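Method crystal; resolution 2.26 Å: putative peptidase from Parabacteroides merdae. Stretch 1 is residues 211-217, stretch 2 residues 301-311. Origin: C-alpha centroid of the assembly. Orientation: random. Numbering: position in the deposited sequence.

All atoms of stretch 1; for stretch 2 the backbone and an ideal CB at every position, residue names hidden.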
# COMPACT_ATOMS: atom_id res chain seq x y z
N ARG A 211 -17.96 12.20 9.93
CA ARG A 211 -18.77 12.43 8.75
C ARG A 211 -18.29 11.53 7.60
O ARG A 211 -17.19 10.95 7.70
CB ARG A 211 -18.67 13.90 8.34
CG ARG A 211 -19.62 14.81 9.13
CD ARG A 211 -19.19 16.25 8.93
NE ARG A 211 -18.09 16.54 9.86
CZ ARG A 211 -17.38 17.66 9.88
NH1 ARG A 211 -17.60 18.61 8.98
NH2 ARG A 211 -16.45 17.85 10.81
N PRO A 212 -19.07 11.36 6.50
CA PRO A 212 -18.61 10.48 5.41
C PRO A 212 -17.20 10.80 4.89
O PRO A 212 -16.77 11.97 4.86
CB PRO A 212 -19.66 10.69 4.33
CG PRO A 212 -20.91 11.07 5.09
CD PRO A 212 -20.40 11.93 6.20
N VAL A 213 -16.44 9.74 4.54
CA VAL A 213 -15.07 9.82 4.01
C VAL A 213 -14.95 8.93 2.80
O VAL A 213 -15.33 7.74 2.87
CB VAL A 213 -13.97 9.43 5.07
CG1 VAL A 213 -12.55 9.47 4.49
CG2 VAL A 213 -14.05 10.28 6.31
N ILE A 214 -14.34 9.44 1.73
CA ILE A 214 -13.98 8.62 0.58
C ILE A 214 -12.45 8.52 0.56
O ILE A 214 -11.79 9.54 0.44
CB ILE A 214 -14.55 9.04 -0.81
CG1 ILE A 214 -16.07 9.45 -0.76
CG2 ILE A 214 -14.26 7.96 -1.85
CD1 ILE A 214 -17.07 8.39 -0.35
N VAL A 215 -11.91 7.31 0.70
CA VAL A 215 -10.46 7.06 0.62
C VAL A 215 -10.17 6.64 -0.83
O VAL A 215 -10.82 5.73 -1.35
CB VAL A 215 -9.93 6.03 1.68
CG1 VAL A 215 -8.45 5.68 1.43
CG2 VAL A 215 -10.12 6.56 3.10
N LEU A 216 -9.26 7.36 -1.51
CA LEU A 216 -8.93 7.06 -2.90
C LEU A 216 -7.67 6.23 -2.98
O LEU A 216 -6.67 6.58 -2.36
CB LEU A 216 -8.78 8.34 -3.76
CG LEU A 216 -9.91 9.38 -3.76
CD1 LEU A 216 -9.70 10.39 -4.88
CD2 LEU A 216 -11.32 8.74 -3.93
N THR A 217 -7.73 5.09 -3.69
CA THR A 217 -6.59 4.19 -3.82
C THR A 217 -6.31 3.80 -5.28
O THR A 217 -7.20 3.86 -6.13
CB THR A 217 -6.82 2.88 -2.98
OG1 THR A 217 -7.93 2.17 -3.48
CG2 THR A 217 -7.02 3.14 -1.51
N UNK A 301 -11.81 11.04 -13.06
CA UNK A 301 -13.01 10.21 -12.91
C UNK A 301 -13.24 9.79 -11.44
O UNK A 301 -14.38 9.80 -10.97
CB UNK A 301 -12.89 8.97 -13.80
N UNK A 302 -12.14 9.45 -10.73
CA UNK A 302 -12.18 8.99 -9.35
C UNK A 302 -12.57 10.14 -8.41
O UNK A 302 -13.49 9.97 -7.61
CB UNK A 302 -10.83 8.40 -8.95
N UNK A 303 -11.92 11.33 -8.54
CA UNK A 303 -12.30 12.47 -7.70
C UNK A 303 -13.78 12.84 -7.97
O UNK A 303 -14.53 13.06 -7.01
CB UNK A 303 -11.38 13.66 -7.97
N UNK A 304 -14.20 12.85 -9.27
CA UNK A 304 -15.57 13.21 -9.65
C UNK A 304 -16.62 12.23 -9.07
O UNK A 304 -17.63 12.69 -8.55
CB UNK A 304 -15.68 13.25 -11.18
N UNK A 305 -16.34 10.91 -9.13
CA UNK A 305 -17.24 9.89 -8.58
C UNK A 305 -17.36 10.06 -7.05
O UNK A 305 -18.46 9.98 -6.52
CB UNK A 305 -16.73 8.49 -8.93
N UNK A 306 -16.22 10.36 -6.38
CA UNK A 306 -16.16 10.58 -4.93
C UNK A 306 -16.99 11.83 -4.56
O UNK A 306 -17.78 11.78 -3.61
CB UNK A 306 -14.71 10.74 -4.47
N UNK A 307 -16.86 12.93 -5.37
CA UNK A 307 -17.62 14.18 -5.17
C UNK A 307 -19.12 13.86 -5.32
O UNK A 307 -19.89 14.23 -4.46
CB UNK A 307 -17.19 15.26 -6.17
N UNK A 308 -19.48 13.13 -6.39
CA UNK A 308 -20.86 12.73 -6.66
C UNK A 308 -21.49 11.94 -5.52
O UNK A 308 -22.60 12.25 -5.05
CB UNK A 308 -20.91 11.90 -7.94
N UNK A 309 -20.77 10.95 -5.03
CA UNK A 309 -21.21 10.10 -3.92
C UNK A 309 -21.43 10.90 -2.62
O UNK A 309 -22.47 10.73 -2.00
CB UNK A 309 -20.18 8.99 -3.68
N UNK A 310 -20.48 11.76 -2.24
CA UNK A 310 -20.59 12.59 -1.04
C UNK A 310 -21.71 13.65 -1.11
O UNK A 310 -22.25 14.03 -0.08
CB UNK A 310 -19.25 13.29 -0.79
N UNK A 311 -22.02 14.13 -2.33
CA UNK A 311 -23.07 15.13 -2.55
C UNK A 311 -24.44 14.48 -2.68
O UNK A 311 -25.45 15.19 -2.59
CB UNK A 311 -22.77 15.95 -3.80

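Stretch 2 is a helix that runs nearly antiparallel to strand 213-217, at 167° and 9.2 Å between axes. Stretch 1 offers the side chains of Pro212, Ile214 and Leu216, all apolar, so hydrophobic partners are expected wherever the helix faces them.

Position 301 has nothing of stretch 1 within 5.5 Å of its ideal CB. Many residues would suit. It is Thr301, whose OG1 is hydrogen-bonded elsewhere in the structure.

At position 302 CA-to-CB points toward the strand, and the ideal CB lies 4.7 Å from Leu216 CD1. A medium or large aliphatic side chain would fit. The residue is Ile302; its CG2 packs 3.8 Å from Leu216 CD2.

Position 303 points away, yet its ideal CB is 4.8 Å from Leu216 CD1. A side chain of some length could reach back to that methyl; a short one would leave it untouched. Ile303 does reach it, with CG1 3.9 Å from Leu216 CD1.

Positions 304 and 305 are out of reach of stretch 1, which therefore sets no preference at either. They are Glu304 and Ala305.

At position 306 CA-to-CB points toward the strand, where the backbones come closest: its CA is 6.2 Å from the CA of Ile214. The ideal CB is already 3.8 Å from Ile214 CG2 and 4.0 Å from Leu216 CD2. Little space remains, so a small residue, alanine or glycine, suits best. Ala306 is found, and its CB touches both side chains at those same distances.

Position 307 points away, without contact; several types would do. It is Ile307.

Position 308 is also out of reach. Its phi/psi of -56/-48 is ordinary helix and there is room for a CB, so glycine is not required. It is nevertheless Gly308.

Position 309 points toward the strand, with its ideal CB 4.6 Å from Ile214 CD1. An aliphatic side chain could cover the end of that isoleucine. Leu309 does so: chi1 is t, and CD2 lies 3.8 Å from Ile214 CD1.

Position 310 points sideways, and its ideal CB is 5.0 Å from Ile214 CG1. The gap between Ile214 and Pro212 could take a longer apolar side chain, such as leucine or methionine. Leu310 fills it, its end coming nearer than its CB direction suggests. Its CG is 3.6 Å from Ile214 CG1, and its CD2 is 3.7 Å from Pro212 CB.

Position 311 is out of reach and unrestricted; it is Leu311.

Stretch 2 301-311: TIIEAAIGLLL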
# COMPACT_ATOMS: atom_id res chain seq x y z
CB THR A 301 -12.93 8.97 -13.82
OG1 THR A 301 -12.40 9.38 -15.07
CG2 THR A 301 -14.28 8.29 -14.05
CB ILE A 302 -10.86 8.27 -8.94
CG1 ILE A 302 -10.53 7.16 -9.98
CG2 ILE A 302 -11.00 7.68 -7.53
CD1 ILE A 302 -9.18 6.42 -9.83
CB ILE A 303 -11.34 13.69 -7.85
CG1 ILE A 303 -9.90 13.32 -7.41
CG2 ILE A 303 -11.86 14.93 -7.06
CD1 ILE A 303 -8.80 14.43 -7.72
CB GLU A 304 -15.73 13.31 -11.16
CG GLU A 304 -14.94 14.44 -11.78
CD GLU A 304 -15.33 15.86 -11.40
OE1 GLU A 304 -16.46 16.07 -10.91
OE2 GLU A 304 -14.51 16.76 -11.64
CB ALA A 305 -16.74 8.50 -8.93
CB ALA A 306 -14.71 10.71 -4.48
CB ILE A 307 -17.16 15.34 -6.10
CG1 ILE A 307 -15.77 15.89 -5.70
CG2 ILE A 307 -18.21 16.49 -6.16
CD1 ILE A 307 -15.12 16.84 -6.80
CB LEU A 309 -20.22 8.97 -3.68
CG LEU A 309 -20.65 7.88 -2.72
CD1 LEU A 309 -22.03 7.28 -3.10
CD2 LEU A 309 -19.60 6.80 -2.67
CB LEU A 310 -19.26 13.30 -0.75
CG LEU A 310 -18.08 12.44 -0.27
CD1 LEU A 310 -16.81 13.25 -0.22
CD2 LEU A 310 -18.36 11.81 1.10
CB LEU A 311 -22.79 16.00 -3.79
CG LEU A 311 -21.63 17.00 -3.67
CD1 LEU A 311 -21.50 17.80 -4.95
CD2 LEU A 311 -21.75 17.92 -2.42
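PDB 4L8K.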